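Long-range contacts in phosphate-specific transport system accessory protein PhoU homolog (Pseudomonas aeruginosa, PDB 4Q25), which probably takes part in regulating phosphate uptake, as a homodimeric helix-bundle accessory protein of the phosphate-specific transport system and a negative regulator of the Pho regulon: residues A[31-36]-A[60-65]; A[39-44]-A[128-133]; A[108-113]-A[195-200]; A[118-123]-A[187-192]. All blocks are in the same frame, centred on the assembly; numbering follows the deposited sequence.

Contact 1 of 4, residues A[31-36]-A[60-65]; sequences GLVEKQ and DQINQM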
loop_
_atom_site.group_PDB
_atom_site.type_symbol
_atom_site.label_atom_id
_atom_site.label_comp_id
_atom_site.label_asym_id
_atom_site.label_seq_id
_atom_site.Cartn_x
_atom_site.Cartn_y
_atom_site.Cartn_z
ATOM N N GLY A 31 4.108 3.254 -18.027
ATOM C CA GLY A 31 4.067 4.508 -18.735
ATOM C C GLY A 31 2.790 5.235 -18.390
ATOM O O GLY A 31 2.823 6.431 -18.077
ATOM N N LEU A 32 1.666 4.520 -18.416
ATOM C CA LEU A 32 0.369 5.112 -18.051
ATOM C C LEU A 32 0.323 5.620 -16.606
ATOM O O LEU A 32 -0.224 6.664 -16.296
ATOM C CB LEU A 32 -0.734 4.105 -18.263
ATOM C CG LEU A 32 -2.109 4.710 -18.306
ATOM C CD1 LEU A 32 -2.139 5.953 -19.186
ATOM C CD2 LEU A 32 -3.076 3.685 -18.841
ATOM N N VAL A 33 0.971 4.892 -15.726
ATOM C CA VAL A 33 0.999 5.219 -14.307
ATOM C C VAL A 33 1.909 6.431 -14.026
ATOM O O VAL A 33 1.619 7.270 -13.151
ATOM C CB VAL A 33 1.490 3.994 -13.539
ATOM C CG1 VAL A 33 2.263 4.380 -12.308
ATOM C CG2 VAL A 33 0.325 3.109 -13.207
ATOM N N GLU A 34 3.011 6.498 -14.762
ATOM C CA GLU A 34 3.963 7.569 -14.640
ATOM C C GLU A 34 3.327 8.879 -15.105
ATOM O O GLU A 34 3.572 9.924 -14.558
ATOM C CB GLU A 34 5.193 7.211 -15.471
ATOM C CG GLU A 34 6.378 8.148 -15.420
ATOM C CD GLU A 34 7.445 7.742 -16.444
ATOM O OE1 GLU A 34 7.646 6.502 -16.653
ATOM O OE2 GLU A 34 8.071 8.665 -17.044
ATOM N N LYS A 35 2.517 8.796 -16.143
ATOM C CA LYS A 35 1.766 9.933 -16.611
ATOM C C LYS A 35 0.691 10.346 -15.606
ATOM O O LYS A 35 0.397 11.534 -15.486
ATOM C CB LYS A 35 1.147 9.620 -17.955
ATOM C CG LYS A 35 0.476 10.800 -18.599
ATOM C CD LYS A 35 -0.292 10.359 -19.816
ATOM C CE LYS A 35 -1.104 11.520 -20.390
ATOM N NZ LYS A 35 -2.068 12.052 -19.380
ATOM N N GLN A 36 0.113 9.381 -14.884
ATOM C CA GLN A 36 -0.780 9.713 -13.803
ATOM C C GLN A 36 -0.043 10.510 -12.690
ATOM O O GLN A 36 -0.596 11.441 -12.098
ATOM C CB GLN A 36 -1.427 8.455 -13.210
ATOM C CG GLN A 36 -2.755 8.010 -13.811
ATOM C CD GLN A 36 -3.538 7.120 -12.825
ATOM O OE1 GLN A 36 -2.985 6.194 -12.254
ATOM N NE2 GLN A 36 -4.801 7.426 -12.598
ATOM N N ASP A 60 -9.123 3.241 -13.296
ATOM C CA ASP A 60 -9.812 2.018 -13.657
ATOM C C ASP A 60 -9.077 1.233 -14.727
ATOM O O ASP A 60 -8.939 0.023 -14.632
ATOM C CB ASP A 60 -11.225 2.334 -14.114
ATOM C CG ASP A 60 -12.040 3.001 -13.023
ATOM O OD1 ASP A 60 -12.720 2.275 -12.251
ATOM O OD2 ASP A 60 -11.959 4.253 -12.918
ATOM N N GLN A 61 -8.623 1.920 -15.760
ATOM C CA GLN A 61 -7.870 1.296 -16.843
ATOM C C GLN A 61 -6.604 0.637 -16.314
ATOM O O GLN A 61 -6.204 -0.426 -16.762
ATOM C CB GLN A 61 -7.487 2.362 -17.862
ATOM C CG GLN A 61 -6.772 1.824 -19.081
ATOM C CD GLN A 61 -6.402 2.899 -20.067
ATOM O OE1 GLN A 61 -6.815 4.059 -19.950
ATOM N NE2 GLN A 61 -5.610 2.524 -21.049
ATOM N N ILE A 62 -5.977 1.298 -15.349
ATOM C CA ILE A 62 -4.775 0.797 -14.705
ATOM C C ILE A 62 -5.039 -0.487 -13.921
ATOM O O ILE A 62 -4.256 -1.426 -14.010
ATOM C CB ILE A 62 -4.147 1.898 -13.838
ATOM C CG1 ILE A 62 -3.758 3.040 -14.776
ATOM C CG2 ILE A 62 -2.945 1.393 -13.034
ATOM C CD1 ILE A 62 -2.844 4.066 -14.180
ATOM N N ASN A 63 -6.141 -0.534 -13.186
ATOM C CA ASN A 63 -6.532 -1.733 -12.474
ATOM C C ASN A 63 -6.826 -2.887 -13.444
ATOM O O ASN A 63 -6.493 -4.037 -13.171
ATOM C CB ASN A 63 -7.761 -1.466 -11.580
ATOM C CG ASN A 63 -7.429 -0.625 -10.360
ATOM O OD1 ASN A 63 -7.931 0.483 -10.205
ATOM N ND2 ASN A 63 -6.573 -1.142 -9.494
ATOM N N GLN A 64 -7.451 -2.571 -14.571
ATOM C CA GLN A 64 -7.763 -3.584 -15.561
ATOM C C GLN A 64 -6.493 -4.014 -16.314
ATOM O O GLN A 64 -6.376 -5.174 -16.713
ATOM C CB GLN A 64 -8.870 -3.088 -16.519
ATOM C CG GLN A 64 -9.509 -4.161 -17.401
ATOM C CD GLN A 64 -9.997 -5.382 -16.625
ATOM O OE1 GLN A 64 -10.804 -5.269 -15.699
ATOM N NE2 GLN A 64 -9.499 -6.562 -16.999
ATOM N N MET A 65 -5.524 -3.119 -16.484
ATOM C CA MET A 65 -4.223 -3.554 -17.026
ATOM C C MET A 65 -3.541 -4.520 -16.087
ATOM O O MET A 65 -2.926 -5.487 -16.517
ATOM C CB MET A 65 -3.279 -2.391 -17.295
ATOM C CG MET A 65 -3.633 -1.591 -18.530
ATOM S SD MET A 65 -2.608 -0.122 -18.698
ATOM C CE MET A 65 -1.421 -0.725 -19.899
#
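Leu32 and Val33 face Ile62 across two antiparallel helices of the PhoU helix bundle, helix 15-45 and helix 59-78. The two segments cross at 153° with their axes 10.6 Å apart, a wide spacing that the side chains bridge without a hydrogen bond between them. Apolar packing carries most of the contact. Val33 and Ile62 meet at about a right angle: Val33 CG2, placed beside the backbone N, presses on Ile62 CD1 at 3.5 Å, tighter than usual for two methyl groups, and also rests on Ile62 CG2. Leu32 holds CG anti to its backbone N (chi1 -163°), and its CD2 methyl lies 3.8 Å from Met65 SD and 4.2 Å from Ile62 CG1. Around this packing, Met29 on helix 15-45 touches both Ile62 and Met65, while Val33 also reaches Ile103 of helix 84-120, tying a third helix to the pair.

The two glutamines take part as packing groups. Gln36 approaches Ile62 tip to tip, although the exact closeness of its amide oxygen is doubtful; its NE2 is weakly hydrogen-bonded to Val55 O. Gln61 lies across Leu32 at roughly a right angle with its chain extended, and the whole amide takes part: Leu32 CD2 is 3.6 Å from Gln61 NE2 and 3.9 Å from Gln61 OE1.

Contact 2 of 4, residues A[39-44]-A[128-133]; sequences DAVNAL and VEVRHI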
loop_
_atom_site.group_PDB
_atom_site.type_symbol
_atom_site.label_atom_id
_atom_site.label_comp_id
_atom_site.label_asym_id
_atom_site.label_seq_id
_atom_site.Cartn_x
_atom_site.Cartn_y
_atom_site.Cartn_z
ATOM N N ASP A 39 0.559 14.102 -14.011
ATOM C CA ASP A 39 -0.675 14.872 -14.034
ATOM C C ASP A 39 -1.201 15.190 -12.658
ATOM O O ASP A 39 -1.746 16.262 -12.444
ATOM C CB ASP A 39 -1.749 14.147 -14.829
ATOM C CG ASP A 39 -1.358 13.948 -16.281
ATOM O OD1 ASP A 39 -0.478 14.675 -16.771
ATOM O OD2 ASP A 39 -1.932 13.046 -16.927
ATOM N N ALA A 40 -1.083 14.271 -11.716
ATOM C CA ALA A 40 -1.548 14.534 -10.370
ATOM C C ALA A 40 -0.763 15.659 -9.735
ATOM O O ALA A 40 -1.328 16.555 -9.153
ATOM C CB ALA A 40 -1.427 13.305 -9.512
ATOM N N VAL A 41 0.553 15.580 -9.796
ATOM C CA VAL A 41 1.371 16.618 -9.230
ATOM C C VAL A 41 1.014 17.962 -9.883
ATOM O O VAL A 41 0.809 18.928 -9.168
ATOM C CB VAL A 41 2.872 16.288 -9.385
ATOM C CG1 VAL A 41 3.735 17.402 -8.803
ATOM C CG2 VAL A 41 3.172 14.966 -8.673
ATOM N N ASN A 42 0.946 18.021 -11.218
ATOM C CA ASN A 42 0.609 19.265 -11.911
ATOM C C ASN A 42 -0.764 19.759 -11.485
ATOM O O ASN A 42 -0.973 20.965 -11.338
ATOM C CB ASN A 42 0.613 19.091 -13.443
ATOM C CG ASN A 42 2.010 18.877 -14.032
ATOM O OD1 ASN A 42 3.037 19.005 -13.361
ATOM N ND2 ASN A 42 2.040 18.553 -15.315
ATOM N N ALA A 43 -1.697 18.826 -11.285
ATOM C CA ALA A 43 -3.050 19.183 -10.858
ATOM C C ALA A 43 -3.030 19.879 -9.528
ATOM O O ALA A 43 -3.721 20.865 -9.335
ATOM C CB ALA A 43 -3.940 17.964 -10.756
ATOM N N LEU A 44 -2.266 19.348 -8.582
ATOM C CA LEU A 44 -2.250 19.951 -7.251
ATOM C C LEU A 44 -1.649 21.353 -7.342
ATOM O O LEU A 44 -2.258 22.327 -6.889
ATOM C CB LEU A 44 -1.479 19.075 -6.267
ATOM C CG LEU A 44 -1.486 19.482 -4.792
ATOM C CD1 LEU A 44 -1.217 18.259 -3.949
ATOM C CD2 LEU A 44 -0.460 20.556 -4.460
ATOM N N VAL A 128 6.362 24.153 -3.017
ATOM C CA VAL A 128 7.691 23.928 -3.572
ATOM C C VAL A 128 8.121 22.540 -3.176
ATOM O O VAL A 128 8.692 21.842 -3.974
ATOM C CB VAL A 128 8.726 25.002 -3.187
ATOM C CG1 VAL A 128 8.982 25.043 -1.687
ATOM C CG2 VAL A 128 10.040 24.738 -3.899
ATOM N N GLU A 129 7.799 22.128 -1.956
ATOM C CA GLU A 129 8.138 20.776 -1.499
ATOM C C GLU A 129 7.392 19.659 -2.255
ATOM O O GLU A 129 7.973 18.614 -2.576
ATOM C CB GLU A 129 7.899 20.631 -0.003
ATOM C CG GLU A 129 8.803 21.513 0.862
ATOM C CD GLU A 129 8.142 22.800 1.318
ATOM O OE1 GLU A 129 7.302 23.342 0.557
ATOM O OE2 GLU A 129 8.497 23.278 2.431
ATOM N N VAL A 130 6.109 19.861 -2.488
ATOM C CA VAL A 130 5.330 18.917 -3.273
ATOM C C VAL A 130 5.937 18.767 -4.669
ATOM O O VAL A 130 6.153 17.668 -5.136
ATOM C CB VAL A 130 3.853 19.354 -3.422
ATOM C CG1 VAL A 130 3.166 18.558 -4.526
ATOM C CG2 VAL A 130 3.122 19.162 -2.116
ATOM N N ARG A 131 6.194 19.872 -5.335
ATOM C CA ARG A 131 6.772 19.837 -6.677
ATOM C C ARG A 131 8.133 19.155 -6.684
ATOM O O ARG A 131 8.424 18.374 -7.556
ATOM C CB ARG A 131 6.885 21.250 -7.251
ATOM C CG ARG A 131 7.720 21.387 -8.521
ATOM C CD ARG A 131 7.113 20.642 -9.682
ATOM N NE ARG A 131 6.002 21.391 -10.261
ATOM C CZ ARG A 131 5.046 20.897 -11.037
ATOM N NH1 ARG A 131 5.005 19.614 -11.350
ATOM N NH2 ARG A 131 4.124 21.715 -11.500
ATOM N N HIS A 132 8.954 19.451 -5.696
ATOM C CA HIS A 132 10.288 18.891 -5.617
ATOM C C HIS A 132 10.302 17.383 -5.383
ATOM O O HIS A 132 10.978 16.638 -6.101
ATOM C CB HIS A 132 11.062 19.588 -4.508
ATOM C CG HIS A 132 12.412 19.009 -4.274
ATOM N ND1 HIS A 132 13.305 18.794 -5.302
ATOM C CD2 HIS A 132 13.028 18.595 -3.141
ATOM C CE1 HIS A 132 14.415 18.271 -4.812
ATOM N NE2 HIS A 132 14.270 18.128 -3.507
ATOM N N ILE A 133 9.572 16.936 -4.371
ATOM C CA ILE A 133 9.462 15.508 -4.071
ATOM C C ILE A 133 8.751 14.769 -5.208
ATOM O O ILE A 133 9.160 13.685 -5.635
ATOM C CB ILE A 133 8.775 15.322 -2.709
ATOM C CG1 ILE A 133 9.703 15.843 -1.623
ATOM C CG2 ILE A 133 8.407 13.873 -2.474
ATOM C CD1 ILE A 133 9.190 15.729 -0.217
#
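Asn42 and Arg131 make the polar link between helix 15-45 and helix 127-149, which run nearly antiparallel in this part of the helix bundle. Two guanidinium nitrogens converge on one amide oxygen. Arg131 NH1 gives the sound bond, 2.9 Å to Asn42 OD1 with an N-H...O angle of 164°, and it reaches the oxygen almost straight down the Asn42 carbonyl, at a C=O...N angle of 166°. The longer pair, Arg131 NH2 to Asn42 OD1 at 3.5 Å, is only weak. Asn42 OD1 lies at the guanidinium edge, close to its plane, while the amide itself is turned 67° against that plane. The arginine chain bends at chi2 and chi3, and its guanidinium lies against Asn42. Val41 CG1 packs against the same group, 3.6 Å from Arg131 NH1, in plain van der Waals contact.

Other polar groups find partners outside the pair: Asp39 OD2 forms a salt bridge with Lys35 NZ, and His132 NE2 is hydrogen-bonded to Glu169 OE2. Beside the polar link, Leu44 and Val130 meet tip to tip, Leu44 CD2 being 4.1 Å from Val130 CG1. Helix 188-220 lines this apolar layer, with Leu198 on Val130 and Ala197 on Leu44, and helix 84-120 backs Leu44 through Val110 and Ala114, so that four helices share the layer.

Contact 3 of 4, residues A[108-113]-A[195-200]; sequences SKVARR and IWALRS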
loop_
_atom_site.group_PDB
_atom_site.type_symbol
_atom_site.label_atom_id
_atom_site.label_comp_id
_atom_site.label_asym_id
_atom_site.label_seq_id
_atom_site.Cartn_x
_atom_site.Cartn_y
_atom_site.Cartn_z
ATOM N N SER A 108 -3.787 9.036 -7.569
ATOM C CA SER A 108 -5.185 9.360 -7.604
ATOM C C SER A 108 -5.611 10.030 -6.282
ATOM O O SER A 108 -6.443 10.950 -6.302
ATOM C CB SER A 108 -6.029 8.131 -7.989
ATOM O OG SER A 108 -7.379 8.400 -7.838
ATOM N N LYS A 109 -5.015 9.618 -5.171
ATOM C CA LYS A 109 -5.170 10.359 -3.913
ATOM C C LYS A 109 -4.610 11.793 -3.965
ATOM O O LYS A 109 -5.215 12.707 -3.398
ATOM C CB LYS A 109 -4.543 9.636 -2.737
ATOM C CG LYS A 109 -5.155 8.274 -2.446
ATOM C CD LYS A 109 -4.472 7.652 -1.231
ATOM C CE LYS A 109 -4.573 6.136 -1.226
ATOM N NZ LYS A 109 -5.967 5.704 -1.451
ATOM N N VAL A 110 -3.466 11.977 -4.637
ATOM C CA VAL A 110 -2.872 13.315 -4.831
ATOM C C VAL A 110 -3.871 14.169 -5.594
ATOM O O VAL A 110 -4.155 15.282 -5.190
ATOM C CB VAL A 110 -1.507 13.261 -5.561
ATOM C CG1 VAL A 110 -0.980 14.648 -5.919
ATOM C CG2 VAL A 110 -0.506 12.570 -4.664
ATOM N N ALA A 111 -4.466 13.606 -6.634
ATOM C CA ALA A 111 -5.466 14.314 -7.399
ATOM C C ALA A 111 -6.672 14.683 -6.555
ATOM O O ALA A 111 -7.253 15.753 -6.760
ATOM C CB ALA A 111 -5.879 13.538 -8.620
ATOM N N ARG A 112 -7.070 13.831 -5.617
ATOM C CA ARG A 112 -8.124 14.241 -4.672
ATOM C C ARG A 112 -7.711 15.421 -3.804
ATOM O O ARG A 112 -8.515 16.305 -3.576
ATOM C CB ARG A 112 -8.599 13.101 -3.786
ATOM C CG ARG A 112 -9.451 12.088 -4.564
ATOM C CD ARG A 112 -10.420 11.340 -3.665
ATOM N NE ARG A 112 -9.782 10.341 -2.790
ATOM C CZ ARG A 112 -9.561 10.474 -1.472
ATOM N NH1 ARG A 112 -9.884 11.583 -0.814
ATOM N NH2 ARG A 112 -8.993 9.474 -0.802
ATOM N N ARG A 113 -6.468 15.428 -3.324
ATOM C CA ARG A 113 -5.979 16.554 -2.543
ATOM C C ARG A 113 -5.997 17.789 -3.398
ATOM O O ARG A 113 -6.308 18.821 -2.919
ATOM C CB ARG A 113 -4.536 16.341 -2.056
ATOM C CG ARG A 113 -4.307 15.128 -1.200
ATOM C CD ARG A 113 -5.411 14.990 -0.198
ATOM N NE ARG A 113 -5.496 13.613 0.230
ATOM C CZ ARG A 113 -6.605 13.043 0.690
ATOM N NH1 ARG A 113 -6.566 11.771 1.067
ATOM N NH2 ARG A 113 -7.742 13.751 0.784
ATOM N N ILE A 195 0.227 17.687 3.266
ATOM C CA ILE A 195 0.868 16.589 3.982
ATOM C C ILE A 195 0.415 15.214 3.482
ATOM O O ILE A 195 1.257 14.354 3.231
ATOM C CB ILE A 195 0.641 16.711 5.494
ATOM C CG1 ILE A 195 1.498 17.831 6.024
ATOM C CG2 ILE A 195 0.956 15.422 6.212
ATOM C CD1 ILE A 195 1.261 18.123 7.470
ATOM N N TRP A 196 -0.885 15.025 3.285
ATOM C CA TRP A 196 -1.369 13.783 2.725
ATOM C C TRP A 196 -0.804 13.583 1.318
ATOM O O TRP A 196 -0.436 12.481 0.944
ATOM C CB TRP A 196 -2.881 13.711 2.637
ATOM C CG TRP A 196 -3.723 13.971 3.896
ATOM C CD1 TRP A 196 -5.009 14.469 3.923
ATOM C CD2 TRP A 196 -3.363 13.753 5.253
ATOM N NE1 TRP A 196 -5.456 14.549 5.203
ATOM C CE2 TRP A 196 -4.463 14.116 6.039
ATOM C CE3 TRP A 196 -2.216 13.278 5.883
ATOM C CZ2 TRP A 196 -4.450 14.027 7.410
ATOM C CZ3 TRP A 196 -2.195 13.192 7.252
ATOM C CH2 TRP A 196 -3.301 13.565 8.005
ATOM N N ALA A 197 -0.804 14.627 0.512
ATOM C CA ALA A 197 -0.235 14.520 -0.835
ATOM C C ALA A 197 1.268 14.123 -0.788
ATOM O O ALA A 197 1.707 13.212 -1.476
ATOM C CB ALA A 197 -0.431 15.814 -1.585
ATOM N N LEU A 198 2.042 14.795 0.043
ATOM C CA LEU A 198 3.460 14.430 0.263
ATOM C C LEU A 198 3.654 12.980 0.716
ATOM O O LEU A 198 4.574 12.322 0.257
ATOM C CB LEU A 198 4.125 15.353 1.294
ATOM C CG LEU A 198 4.374 16.779 0.813
ATOM C CD1 LEU A 198 4.722 17.670 1.967
ATOM C CD2 LEU A 198 5.490 16.841 -0.199
ATOM N N ARG A 199 2.784 12.482 1.585
ATOM C CA ARG A 199 2.852 11.101 2.043
ATOM C C ARG A 199 2.599 10.125 0.893
ATOM O O ARG A 199 3.317 9.128 0.748
ATOM C CB ARG A 199 1.875 10.884 3.202
ATOM C CG ARG A 199 1.722 9.444 3.664
ATOM C CD ARG A 199 2.941 8.997 4.446
ATOM N NE ARG A 199 3.104 7.544 4.436
ATOM C CZ ARG A 199 4.144 6.908 4.973
ATOM N NH1 ARG A 199 5.130 7.587 5.558
ATOM N NH2 ARG A 199 4.201 5.594 4.936
ATOM N N SER A 200 1.599 10.406 0.068
ATOM C CA SER A 200 1.403 9.672 -1.182
ATOM C C SER A 200 2.613 9.757 -2.152
ATOM O O SER A 200 2.961 8.793 -2.816
ATOM C CB SER A 200 0.136 10.174 -1.908
ATOM O OG SER A 200 -1.068 9.879 -1.182
#
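Ser200 OG is hydrogen-bonded to Glu106 OE2, two residues before 108-113 on helix 84-120, and lies 3.8 Å from Lys109 CB. The lysine amine leads away to a salt bridge with Asp105 OD2, leaving its aliphatic part beside the serine. The two antiparallel helices, 84-120 and 188-220, come close, with segment axes 8.9 Å apart: Ala197 and Ser200 offer little bulk, and Val110 CG2 settles 3.7 Å from Ser200 CB and 3.9 Å from Ala197 O.

Arg113 CG, anti to the carbonyl carbon (chi1 -59°), rests 4.0 Å from Ala197 CB. Beyond it, Arg113 NE lies near the Trp196 ring plane at its edge, 3.8 Å from Trp196 CD1, which sits over the centre of one guanidinium face, 3.8 Å above it. The two planes are 66° apart, so the groups do not stack. Arg113 NH2 is weakly hydrogen-bonded to Gln116 OE1. Trp196 also packs on Ile195 of the second subunit and forms a cation-pi interaction with Arg199 of that subunit. No hydrogen bond joins the two segments; they rely on small residues and aliphatic or flat parts of charged side chains, Lys109 being answered within its own helix while Ser200 bonds across to Glu106 just beyond 108-113.

Contact 4 of 4, residues A[118-123]-A[187-192]; sequences CEEGES and AISRVL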
loop_
_atom_site.group_PDB
_atom_site.type_symbol
_atom_site.label_atom_id
_atom_site.label_comp_id
_atom_site.label_asym_id
_atom_site.label_seq_id
_atom_site.Cartn_x
_atom_site.Cartn_y
_atom_site.Cartn_z
ATOM N N CYS A 118 -8.552 23.163 -4.136
ATOM C CA CYS A 118 -9.305 24.101 -4.964
ATOM C C CYS A 118 -10.519 24.636 -4.221
ATOM O O CYS A 118 -10.912 25.773 -4.406
ATOM C CB CYS A 118 -9.797 23.461 -6.246
ATOM S SG CYS A 118 -8.560 23.207 -7.503
ATOM N N GLU A 119 -11.106 23.795 -3.392
ATOM C CA GLU A 119 -12.298 24.131 -2.667
ATOM C C GLU A 119 -11.962 24.932 -1.425
ATOM O O GLU A 119 -12.732 25.789 -1.016
ATOM C CB GLU A 119 -13.072 22.873 -2.304
ATOM C CG GLU A 119 -13.587 22.174 -3.541
ATOM C CD GLU A 119 -14.161 20.805 -3.279
ATOM O OE1 GLU A 119 -14.174 20.371 -2.121
ATOM O OE2 GLU A 119 -14.626 20.164 -4.245
ATOM N N GLU A 120 -10.793 24.698 -0.855
ATOM C CA GLU A 120 -10.481 25.287 0.411
ATOM C C GLU A 120 -9.601 26.526 0.317
ATOM O O GLU A 120 -9.517 27.272 1.270
ATOM C CB GLU A 120 -9.817 24.241 1.300
ATOM C CG GLU A 120 -10.825 23.397 2.055
ATOM C CD GLU A 120 -10.217 22.117 2.623
ATOM O OE1 GLU A 120 -8.980 22.002 2.649
ATOM O OE2 GLU A 120 -10.989 21.220 3.027
ATOM N N GLY A 121 -8.942 26.740 -0.813
ATOM C CA GLY A 121 -7.919 27.772 -0.906
ATOM C C GLY A 121 -6.533 27.165 -0.810
ATOM O O GLY A 121 -6.333 26.079 -0.247
ATOM N N GLU A 122 -5.554 27.844 -1.367
ATOM C CA GLU A 122 -4.253 27.272 -1.315
ATOM C C GLU A 122 -3.643 27.262 0.092
ATOM O O GLU A 122 -4.013 28.046 0.980
ATOM C CB GLU A 122 -3.332 27.858 -2.391
ATOM C CG GLU A 122 -3.066 29.331 -2.334
ATOM C CD GLU A 122 -2.642 29.841 -3.694
ATOM O OE1 GLU A 122 -1.461 29.656 -4.056
ATOM O OE2 GLU A 122 -3.488 30.418 -4.399
ATOM N N SER A 123 -2.790 26.276 0.320
ATOM C CA SER A 123 -2.036 26.180 1.569
ATOM C C SER A 123 -1.078 27.373 1.554
ATOM O O SER A 123 -0.625 27.795 0.502
ATOM C CB SER A 123 -1.251 24.877 1.613
ATOM O OG SER A 123 -0.456 24.728 2.767
ATOM N N ALA A 187 -5.084 27.287 9.073
ATOM C CA ALA A 187 -4.618 26.692 7.845
ATOM C C ALA A 187 -4.489 25.165 7.931
ATOM O O ALA A 187 -4.136 24.538 6.957
ATOM C CB ALA A 187 -3.300 27.326 7.444
ATOM N N ILE A 188 -4.845 24.580 9.069
ATOM C CA ILE A 188 -4.668 23.163 9.321
ATOM C C ILE A 188 -5.260 22.242 8.249
ATOM O O ILE A 188 -4.611 21.314 7.756
ATOM C CB ILE A 188 -5.248 22.805 10.700
ATOM C CG1 ILE A 188 -4.265 23.252 11.800
ATOM C CG2 ILE A 188 -5.562 21.313 10.793
ATOM C CD1 ILE A 188 -4.847 23.266 13.198
ATOM N N SER A 189 -6.501 22.500 7.881
ATOM C CA SER A 189 -7.177 21.720 6.867
ATOM C C SER A 189 -6.439 21.776 5.511
ATOM O O SER A 189 -6.304 20.766 4.791
ATOM C CB SER A 189 -8.594 22.243 6.741
ATOM O OG SER A 189 -9.318 21.503 5.810
ATOM N N ARG A 190 -5.920 22.947 5.169
ATOM C CA ARG A 190 -5.203 23.082 3.922
ATOM C C ARG A 190 -3.797 22.453 4.011
ATOM O O ARG A 190 -3.373 21.746 3.093
ATOM C CB ARG A 190 -5.153 24.536 3.488
ATOM C CG ARG A 190 -6.484 25.042 2.975
ATOM C CD ARG A 190 -6.476 26.554 2.808
ATOM N NE ARG A 190 -6.518 27.235 4.100
ATOM C CZ ARG A 190 -5.874 28.368 4.381
ATOM N NH1 ARG A 190 -5.091 28.942 3.491
ATOM N NH2 ARG A 190 -5.990 28.907 5.579
ATOM N N VAL A 191 -3.110 22.651 5.125
ATOM C CA VAL A 191 -1.798 22.044 5.314
ATOM C C VAL A 191 -1.846 20.508 5.375
ATOM O O VAL A 191 -0.976 19.841 4.836
ATOM C CB VAL A 191 -1.106 22.618 6.565
ATOM C CG1 VAL A 191 0.178 21.883 6.869
ATOM C CG2 VAL A 191 -0.773 24.077 6.335
ATOM N N LEU A 192 -2.848 19.950 6.043
ATOM C CA LEU A 192 -3.024 18.519 6.068
ATOM C C LEU A 192 -3.155 17.965 4.686
ATOM O O LEU A 192 -2.646 16.890 4.421
ATOM C CB LEU A 192 -4.216 18.091 6.923
ATOM C CG LEU A 192 -3.969 18.246 8.413
ATOM C CD1 LEU A 192 -5.255 17.967 9.176
ATOM C CD2 LEU A 192 -2.866 17.314 8.876
#
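Arg190 NH1 donates to the backbone oxygen of Glu122, 2.9 Å away, a well-formed bond at one end of the helix bundle. The N-H...O angle is 156°, the acceptor lies at the guanidinium edge near its plane, and the donor is tilted 18° from the carbonyl plane. A weak bond from Ser189 OG to Glu120 OE1, 3.2 Å long, adds a second link; the other carboxylate oxygen, Glu120 OE2, is held by Gln116 NE2. Helix 84-120 stops here, and Gly121 leaves it with a positive phi; in the turn that follows, Glu122 O accepts the arginine bond and Gly121 O lies against the arginine chain.

Arg190 runs its alkyl chain alongside this turn. Arg190 CD lies 3.1 Å from Gly121 O, Arg190 CG is 3.8 Å from Glu120 CB, and the bend at chi3 (-73°) carries NE away from this line before NH1 reaches Glu122 O. Closer to the helix, Arg190 CB packs 4.0 Å from Ser123 CA. Ser123 OG, hydrogen-bonded to Arg125 O, lies 3.6 Å from Val191 CG2.

The turn after helix 84-120 thus rests on the first turn of helix 188-220. Val191 of that turn also packs on Leu177 and Met181 of helix 153-183, while Ser189 and Leu192 touch Val178 of the second subunit, bringing the dimer interface alongside.

Contacts 3 and 4 share helices 84-120 and 188-220: the chain between the two segments of contact 3 contains both segments of contact 4, their centres are about 13 Å apart, and both touch the second subunit. Contact 1 closes before contacts 3 and 4 open, whereas the segments of contact 2 alternate with those of all three others. Contact 2 packs directly against contact 3, centres about 9 Å apart, so helices 15-45, 84-120, 127-149 and 188-220 meet in one region of the bundle that joins the two PhoU domains. Contact 1 continues along helix 15-45, about 18 Å from contact 2 and 28 Å from contact 4 between centres, within the first PhoU domain.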